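Local structure of Ras-related protein Rab-7L1 (Homo sapiens, 6HH2) at residues 56-61 against 175-180; 89-94 against 100-105; 104-109 against 121-126. The protein binds and hydrolyses GTP as a Rab-family switch in vesicle trafficking, recruits the kinase LRRK2 to the Golgi complex and stimulates its activity. The protein carries 4 engineered substitutions. One frame throughout, in Å; residues are numbered along the deposited sequence.

Overall arrangement
From the N terminus, the chain first reaches 56-61, at the start of strand 58-66. It meets 175-180, at the C-terminal end of helix 165-178, so contact 1 closes a loop of 113 residues. Contacts 2 and 3 both fall within that loop. Contact 2 closes a short connection of five residues, bringing strand 86-92 against helix 96-112. Contact 3 follows directly, carrying the same helix onto strand 123-128; the two share Arg104 and Trp105. Strands 86-92 and 123-128 are neighbours in the sheet, where Ile89 N probably bonds to Leu124 O. Contact 1 lies about 28 Å from contact 2, centre to centre, but touches contact 3 where Asn179 and Lys175 pack on Pro122.

Contact 1 of 3, residues 56-61 against 175-180; sequences DYEIVR and KMMRNS
Met177 turns its CG anti to its own carbonyl carbon (chi1 -71°) and then bends at both following torsions, which folds the thioether toward the strand. Val60 meets it with CG2, the methyl that stands beside the backbone N while CG1 is anti to it (chi1 167°). In this small GTPase fold, the pair joins the last helix, 165-178, to strand 58-66 of the central sheet. Val60 CG2 lies 3.9 Å from Met177 SD, and the two side chains pass at a slant. This is an apolar contact with sulfur.

The methyl end of Met177 reaches the next inward-pointing side chain of the strand. Met177 CE comes within 4.4 Å of Glu58 OE2, a loose approach and not a polar bond. The carboxylate is engaged elsewhere. Glu58 OE1 is hydrogen-bonded to Ser55 OG, and OE2 to His9 NE2. These bonds tie the acid to the hairpin turn and to strand 8-17 beside it. Ile59, between the two, faces the other way along the alternating strand.

The contact is small, with 101 Å² buried in total, and Val60 is its buried member. Trp54 of strand 48-55 touches both Val60 and Met177 and extends the apolar patch. His9 and Phe11 of strand 8-17 also pack against Met177. Met177 thus packs against side chains of three strands, away from the nucleotide site.

Ser180, the last residue, bonds back to the preceding turn: Ser180 N meets Met177 O at 3.1 Å. Ser180 OG donates to Met176 O at 2.9 Å, with the donor tilted 27° from the carbonyl plane.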
# COMPACT_ATOMS: atom_id res chain seq x y z
N ASP A 56 18.80 -13.90 -11.56
CA ASP A 56 20.02 -13.48 -12.24
C ASP A 56 19.77 -12.54 -13.43
O ASP A 56 20.66 -11.76 -13.77
CB ASP A 56 20.97 -14.64 -12.60
CG ASP A 56 20.31 -15.70 -13.46
OD1 ASP A 56 19.11 -15.59 -13.75
OD2 ASP A 56 21.03 -16.66 -13.83
N TYR A 57 18.58 -12.56 -14.04
CA TYR A 57 18.38 -11.72 -15.22
C TYR A 57 17.18 -10.78 -15.11
O TYR A 57 16.87 -10.09 -16.09
CB TYR A 57 18.29 -12.54 -16.52
CG TYR A 57 16.96 -13.23 -16.64
CD1 TYR A 57 16.66 -14.34 -15.84
CD2 TYR A 57 15.97 -12.76 -17.52
CE1 TYR A 57 15.44 -14.96 -15.92
CE2 TYR A 57 14.73 -13.39 -17.60
CZ TYR A 57 14.48 -14.50 -16.79
OH TYR A 57 13.27 -15.15 -16.82
N GLU A 58 16.53 -10.72 -13.95
CA GLU A 58 15.32 -9.92 -13.78
C GLU A 58 15.44 -9.01 -12.57
O GLU A 58 15.92 -9.41 -11.52
CB GLU A 58 14.12 -10.78 -13.46
CG GLU A 58 13.84 -11.85 -14.52
CD GLU A 58 12.84 -12.85 -14.00
OE1 GLU A 58 13.22 -13.80 -13.25
OE2 GLU A 58 11.65 -12.67 -14.26
N ILE A 59 14.90 -7.80 -12.71
CA ILE A 59 14.71 -6.96 -11.54
C ILE A 59 13.21 -6.65 -11.41
O ILE A 59 12.44 -6.77 -12.38
CB ILE A 59 15.53 -5.66 -11.61
CG1 ILE A 59 15.13 -4.85 -12.83
CG2 ILE A 59 17.05 -5.94 -11.59
CD1 ILE A 59 15.55 -3.39 -12.72
N VAL A 60 12.81 -6.29 -10.20
CA VAL A 60 11.48 -5.76 -9.87
C VAL A 60 11.65 -4.31 -9.47
O VAL A 60 12.51 -3.99 -8.63
CB VAL A 60 10.87 -6.54 -8.70
CG1 VAL A 60 9.64 -5.80 -8.15
CG2 VAL A 60 10.48 -7.96 -9.18
N ARG A 61 10.87 -3.43 -10.07
CA ARG A 61 10.92 -2.00 -9.78
C ARG A 61 9.54 -1.60 -9.27
O ARG A 61 8.53 -1.86 -9.95
CB ARG A 61 11.31 -1.22 -11.04
CG ARG A 61 11.28 0.30 -10.88
CD ARG A 61 11.81 1.03 -12.13
NE ARG A 61 13.25 0.86 -12.27
CZ ARG A 61 13.84 0.07 -13.16
NH1 ARG A 61 13.12 -0.63 -14.02
NH2 ARG A 61 15.17 -0.01 -13.19
N LYS A 175 2.83 -11.64 -5.06
CA LYS A 175 1.50 -11.75 -5.68
C LYS A 175 1.44 -10.97 -6.99
O LYS A 175 0.80 -11.42 -7.95
CB LYS A 175 0.44 -11.25 -4.70
CG LYS A 175 -1.00 -11.21 -5.30
CD LYS A 175 -1.50 -12.63 -5.53
CE LYS A 175 -2.10 -13.19 -4.25
NZ LYS A 175 -2.70 -14.52 -4.58
N MET A 176 2.02 -9.78 -7.02
CA MET A 176 2.03 -9.01 -8.27
C MET A 176 2.80 -9.73 -9.35
O MET A 176 2.42 -9.70 -10.53
CB MET A 176 2.62 -7.62 -8.03
CG MET A 176 1.71 -6.72 -7.14
SD MET A 176 2.27 -5.02 -7.06
CE MET A 176 3.88 -5.19 -6.19
N MET A 177 3.89 -10.43 -8.98
CA MET A 177 4.61 -11.24 -9.96
C MET A 177 3.75 -12.39 -10.48
O MET A 177 3.72 -12.68 -11.68
CB MET A 177 5.92 -11.76 -9.36
CG MET A 177 6.97 -10.65 -9.17
SD MET A 177 7.61 -10.08 -10.74
CE MET A 177 8.68 -11.44 -11.22
N ARG A 178 3.01 -13.04 -9.58
CA ARG A 178 2.13 -14.13 -9.99
C ARG A 178 1.04 -13.62 -10.92
O ARG A 178 0.64 -14.31 -11.86
CB ARG A 178 1.52 -14.79 -8.76
CG ARG A 178 0.79 -16.09 -9.10
CD ARG A 178 0.26 -16.81 -7.87
NE ARG A 178 -0.49 -18.01 -8.28
CZ ARG A 178 -1.01 -18.90 -7.42
NH1 ARG A 178 -0.86 -18.73 -6.11
NH2 ARG A 178 -1.68 -19.95 -7.89
N ASN A 179 0.54 -12.42 -10.68
CA ASN A 179 -0.51 -11.87 -11.53
C ASN A 179 0.02 -11.33 -12.85
O ASN A 179 -0.79 -10.93 -13.69
CB ASN A 179 -1.19 -10.71 -10.80
CG ASN A 179 -2.09 -11.16 -9.68
OD1 ASN A 179 -2.45 -12.34 -9.59
ND2 ASN A 179 -2.52 -10.21 -8.83
N SER A 180 1.34 -11.27 -13.04
CA SER A 180 1.95 -10.73 -14.26
C SER A 180 1.85 -11.69 -15.45
O SER A 180 2.01 -12.91 -15.28
CB SER A 180 3.43 -10.45 -14.01
OG SER A 180 3.55 -9.33 -13.20

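Contact 2 of 3, residues 89-94 against 100-105; sequences IMFDVT and SNSQRW
Ile89 and Ser102 meet where strand and helix backbones come nearest. Ile89 CG2 lies 3.9 Å from Ser102 CB. Ile89 CG2 is also 4.0 Å from Trp105 CB, about one helical turn further on. It therefore rests on the helix between the two residues. CD1 of Ile89 reaches along the backbone of Trp105. Only the root of Trp105 takes part; its indole leads away from the strand.

Two residues up the strand, Phe91 also points toward the helix. Phe91 CB comes to 3.5 Å from Ser102 OG, in one of two modelled positions of the serine, to which all its contacts here refer. The hydroxyl approaches the ring obliquely. Phe91 holds CG between the backbone N and the carbonyl carbon (chi1 76°), which sets the ring beside the serine.

In the second shell, Ser102 OG is hydrogen-bonded to Thr98 O one turn earlier. The buried hydroxyl thus has an acceptor in its own helix, and Phe91 CB and the Ile89 methyl meet it only by packing. Trp105 NE1 bonds to Asp18 OD1, which helps hold the indole in place. Phe99 meets the Phe91 ring, with planes at about 55°. On the opposite side of the strand, the side chain of Met90, in the conformer described, is about 6 Å from the bound GDP.

At the strand end, Asp92 OD1 accepts from Thr94 N at 2.9 Å, from above the carboxylate plane, an Asx turn.

The axes of strand residues 89-92 and helix residues 100-105 run nearly antiparallel, at 166°, and approach to 8.4 Å. This is the first half of a beta-alpha-beta crossover, the repeating unit of the P-loop GTPase fold.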
# COMPACT_ATOMS: atom_id res chain seq x y z
N ILE A 89 -3.76 -0.41 1.65
CA ILE A 89 -4.75 0.43 2.33
C ILE A 89 -4.44 0.41 3.81
O ILE A 89 -4.49 -0.67 4.45
CB ILE A 89 -6.18 -0.02 2.04
CG1 ILE A 89 -6.39 -0.01 0.51
CG2 ILE A 89 -7.17 0.92 2.79
CD1 ILE A 89 -7.83 -0.27 0.04
N MET A 90 -4.01 1.54 4.36
CA MET A 90 -3.53 1.63 5.73
C MET A 90 -4.55 2.27 6.63
O MET A 90 -5.23 3.20 6.21
CB MET A 90 -2.23 2.44 5.82
CG MET A 90 -1.11 1.86 4.98
SD MET A 90 0.47 2.75 5.19
CE MET A 90 0.52 3.07 6.98
N PHE A 91 -4.66 1.75 7.84
CA PHE A 91 -5.40 2.39 8.90
C PHE A 91 -4.57 2.41 10.18
O PHE A 91 -3.56 1.73 10.31
CB PHE A 91 -6.84 1.85 9.04
CG PHE A 91 -6.93 0.51 9.70
CD1 PHE A 91 -6.74 -0.67 8.95
CD2 PHE A 91 -7.17 0.42 11.08
CE1 PHE A 91 -6.80 -1.92 9.58
CE2 PHE A 91 -7.26 -0.82 11.72
CZ PHE A 91 -7.10 -1.99 10.96
N ASP A 92 -5.01 3.22 11.13
CA ASP A 92 -4.42 3.30 12.47
C ASP A 92 -5.28 2.48 13.43
O ASP A 92 -6.47 2.80 13.62
CB ASP A 92 -4.40 4.80 12.83
CG ASP A 92 -3.93 5.11 14.26
OD1 ASP A 92 -3.74 4.20 15.09
OD2 ASP A 92 -3.82 6.33 14.54
N VAL A 93 -4.70 1.40 13.99
CA VAL A 93 -5.48 0.54 14.91
C VAL A 93 -6.12 1.26 16.09
O VAL A 93 -7.09 0.76 16.67
CB VAL A 93 -4.67 -0.66 15.45
CG1 VAL A 93 -4.35 -1.63 14.36
CG2 VAL A 93 -3.40 -0.19 16.22
N THR A 94 -5.62 2.44 16.43
CA THR A 94 -6.07 3.20 17.56
C THR A 94 -7.17 4.19 17.19
O THR A 94 -7.75 4.83 18.08
CB THR A 94 -4.75 3.84 17.98
OG1 THR A 94 -4.45 5.04 17.28
CG2 THR A 94 -3.68 2.91 18.31
N SER A 100 -12.93 2.29 9.64
CA SER A 100 -14.15 2.39 8.86
C SER A 100 -13.90 2.97 7.48
O SER A 100 -14.45 2.47 6.48
CB SER A 100 -15.15 3.26 9.64
OG SER A 100 -16.38 3.38 8.96
N ASN A 101 -13.09 4.04 7.40
CA ASN A 101 -12.86 4.65 6.09
C ASN A 101 -12.08 3.74 5.14
O ASN A 101 -12.13 3.96 3.92
CB ASN A 101 -12.13 5.99 6.24
CG ASN A 101 -13.06 7.16 6.41
OD1 ASN A 101 -14.21 7.12 5.98
ND2 ASN A 101 -12.56 8.19 7.08
N SER A 102 -11.40 2.69 5.65
CA SER A 102 -10.71 1.77 4.73
C SER A 102 -11.71 1.06 3.83
O SER A 102 -11.34 0.65 2.72
CB SER A 102 -9.93 0.73 5.54
OG SER A 102 -8.96 1.38 6.29
N GLN A 103 -12.97 0.94 4.27
CA GLN A 103 -14.00 0.38 3.41
C GLN A 103 -14.29 1.31 2.24
O GLN A 103 -14.47 0.86 1.10
CB GLN A 103 -15.28 0.13 4.20
CG GLN A 103 -16.39 -0.43 3.30
CD GLN A 103 -17.69 -0.64 4.04
OE1 GLN A 103 -18.22 0.28 4.65
NE2 GLN A 103 -18.20 -1.86 4.00
N ARG A 104 -14.32 2.61 2.52
CA ARG A 104 -14.55 3.56 1.43
C ARG A 104 -13.35 3.57 0.47
O ARG A 104 -13.54 3.64 -0.77
CB ARG A 104 -14.80 4.96 1.98
CG ARG A 104 -16.08 5.10 2.77
CD ARG A 104 -16.26 6.59 3.21
NE ARG A 104 -17.48 6.72 3.99
CZ ARG A 104 -18.54 7.40 3.57
NH1 ARG A 104 -18.49 8.01 2.39
NH2 ARG A 104 -19.63 7.49 4.33
N TRP A 105 -12.12 3.51 1.00
CA TRP A 105 -10.97 3.42 0.12
C TRP A 105 -11.07 2.19 -0.78
O TRP A 105 -10.78 2.24 -1.97
CB TRP A 105 -9.69 3.38 0.93
CG TRP A 105 -9.30 4.72 1.57
CD1 TRP A 105 -9.27 5.02 2.89
CD2 TRP A 105 -8.82 5.87 0.87
NE1 TRP A 105 -8.79 6.32 3.08
CE2 TRP A 105 -8.49 6.84 1.85
CE3 TRP A 105 -8.58 6.14 -0.47
CZ2 TRP A 105 -8.01 8.11 1.52
CZ3 TRP A 105 -8.11 7.44 -0.84
CH2 TRP A 105 -7.78 8.37 0.19

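Contact 3 of 3, residues 104-109 against 121-126; sequences RWKQDL and VPALLL. Engineered in segment 121-126: Ala123 (natural residue Cys).
Ala123 receives the aliphatic part of Lys106 and a methyl of Leu109. Ala123 is an engineered residue, cysteine in the natural sequence. Ala123 CB lies 3.7 Å from Lys106 CE and 4.0 Å from Lys106 CD. Leu109 CD2 touches Ala123 CB at 4.1 Å. The alanine methyl is thus held against two side chains about one helical turn apart.

Lys106 starts with CG opposite the backbone N (chi1 177°) and bends at chi2 and chi4. This lays the chain across the alanine before its end turns off toward polar partners. Leu109 likewise extends from the helix (chi1 174°). Leu109 CD2 also meets Val121 CG1, at 4.2 Å, just ahead of the strand. Ala123, Leu109 and Val121 make up the close-packed apolar side.

The other side of the contact is polar and hydrated. A water donates to Val121 O at 2.7 Å. It also accepts from Lys106 NZ, but that bond is weak, at 3.3 Å. The water therefore bridges the helix and the segment before the strand only loosely. The ammonium has firmer partners elsewhere. It forms a salt bridge with Asp110 OD2 and a hydrogen bond to Asn149 O, and it makes a cation-pi contact with Phe151. A buried lysine is thus provided with acceptors, and Asp110 probably favours its charged form.

Helix 96-112 packs here on the start of strand 123-128, the strand that completes the beta-alpha-beta unit begun by strand 86-92. Ala87 of that first strand touches Leu109. On the other flank, Ala123 N bonds to Thr152 OG1, next to strand 153-156 at the sheet edge.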
# COMPACT_ATOMS: atom_id res chain seq x y z
N ARG A 104 -14.32 2.61 2.52
CA ARG A 104 -14.55 3.56 1.43
C ARG A 104 -13.35 3.57 0.47
O ARG A 104 -13.54 3.64 -0.77
CB ARG A 104 -14.80 4.96 1.98
CG ARG A 104 -16.08 5.10 2.77
CD ARG A 104 -16.26 6.59 3.21
NE ARG A 104 -17.48 6.72 3.99
CZ ARG A 104 -18.54 7.40 3.57
NH1 ARG A 104 -18.49 8.01 2.39
NH2 ARG A 104 -19.63 7.49 4.33
N TRP A 105 -12.12 3.51 1.00
CA TRP A 105 -10.97 3.42 0.12
C TRP A 105 -11.07 2.19 -0.78
O TRP A 105 -10.78 2.24 -1.97
CB TRP A 105 -9.69 3.38 0.93
CG TRP A 105 -9.30 4.72 1.57
CD1 TRP A 105 -9.27 5.02 2.89
CD2 TRP A 105 -8.82 5.87 0.87
NE1 TRP A 105 -8.79 6.32 3.08
CE2 TRP A 105 -8.49 6.84 1.85
CE3 TRP A 105 -8.58 6.14 -0.47
CZ2 TRP A 105 -8.01 8.11 1.52
CZ3 TRP A 105 -8.11 7.44 -0.84
CH2 TRP A 105 -7.78 8.37 0.19
N LYS A 106 -11.45 1.03 -0.20
CA LYS A 106 -11.50 -0.18 -1.01
C LYS A 106 -12.59 -0.13 -2.06
O LYS A 106 -12.38 -0.53 -3.22
CB LYS A 106 -11.73 -1.38 -0.07
CG LYS A 106 -11.88 -2.77 -0.74
CD LYS A 106 -10.66 -3.11 -1.57
CE LYS A 106 -10.54 -4.66 -1.79
NZ LYS A 106 -11.77 -5.13 -2.46
N GLN A 107 -13.78 0.37 -1.69
CA GLN A 107 -14.86 0.55 -2.66
C GLN A 107 -14.45 1.52 -3.78
O GLN A 107 -14.76 1.28 -4.95
CB GLN A 107 -16.12 1.05 -1.94
CG GLN A 107 -16.76 -0.07 -1.05
CD GLN A 107 -17.82 0.46 -0.10
OE1 GLN A 107 -17.89 1.67 0.15
NE2 GLN A 107 -18.66 -0.44 0.42
N ASP A 108 -13.72 2.57 -3.43
CA ASP A 108 -13.24 3.51 -4.46
C ASP A 108 -12.27 2.80 -5.41
O ASP A 108 -12.42 2.89 -6.63
CB ASP A 108 -12.60 4.72 -3.78
CG ASP A 108 -12.20 5.82 -4.80
OD1 ASP A 108 -13.11 6.39 -5.42
OD2 ASP A 108 -10.97 6.05 -4.91
N LEU A 109 -11.32 2.04 -4.86
CA LEU A 109 -10.36 1.31 -5.70
C LEU A 109 -11.09 0.41 -6.69
O LEU A 109 -10.82 0.43 -7.90
CB LEU A 109 -9.48 0.46 -4.77
CG LEU A 109 -8.52 -0.47 -5.51
CD1 LEU A 109 -7.36 0.30 -6.15
CD2 LEU A 109 -7.90 -1.53 -4.53
N VAL A 121 -7.72 -5.50 -8.59
CA VAL A 121 -6.35 -5.28 -8.17
C VAL A 121 -6.15 -5.87 -6.77
O VAL A 121 -7.01 -5.69 -5.91
CB VAL A 121 -6.16 -3.74 -8.23
CG1 VAL A 121 -5.18 -3.13 -7.35
CG2 VAL A 121 -6.01 -3.30 -9.76
N PRO A 122 -5.04 -6.56 -6.46
CA PRO A 122 -4.81 -6.96 -5.06
C PRO A 122 -4.78 -5.77 -4.11
O PRO A 122 -4.23 -4.71 -4.41
CB PRO A 122 -3.42 -7.62 -5.10
CG PRO A 122 -3.13 -7.88 -6.47
CD PRO A 122 -3.93 -6.95 -7.34
N ALA A 123 -5.33 -5.97 -2.91
CA ALA A 123 -5.46 -4.94 -1.90
C ALA A 123 -5.06 -5.53 -0.55
O ALA A 123 -5.65 -6.53 -0.11
CB ALA A 123 -6.88 -4.41 -1.83
N LEU A 124 -3.99 -4.97 0.04
CA LEU A 124 -3.42 -5.43 1.30
C LEU A 124 -3.79 -4.41 2.37
O LEU A 124 -3.49 -3.22 2.22
CB LEU A 124 -1.90 -5.53 1.16
CG LEU A 124 -1.19 -5.79 2.46
CD1 LEU A 124 -1.64 -7.16 3.12
CD2 LEU A 124 0.32 -5.80 2.19
N LEU A 125 -4.54 -4.83 3.37
CA LEU A 125 -4.96 -3.97 4.47
C LEU A 125 -3.91 -4.02 5.59
O LEU A 125 -3.61 -5.10 6.09
CB LEU A 125 -6.32 -4.44 4.95
CG LEU A 125 -6.93 -3.66 6.13
CD1 LEU A 125 -7.34 -2.24 5.69
CD2 LEU A 125 -8.20 -4.40 6.69
N LEU A 126 -3.32 -2.86 5.93
CA LEU A 126 -2.32 -2.79 6.99
C LEU A 126 -2.92 -2.11 8.22
O LEU A 126 -3.30 -0.92 8.17
CB LEU A 126 -1.07 -2.04 6.55
CG LEU A 126 -0.30 -2.64 5.36
CD1 LEU A 126 1.01 -1.91 5.25
CD2 LEU A 126 0.00 -4.12 5.58
O HOH W 1 -9.43 -5.21 -4.84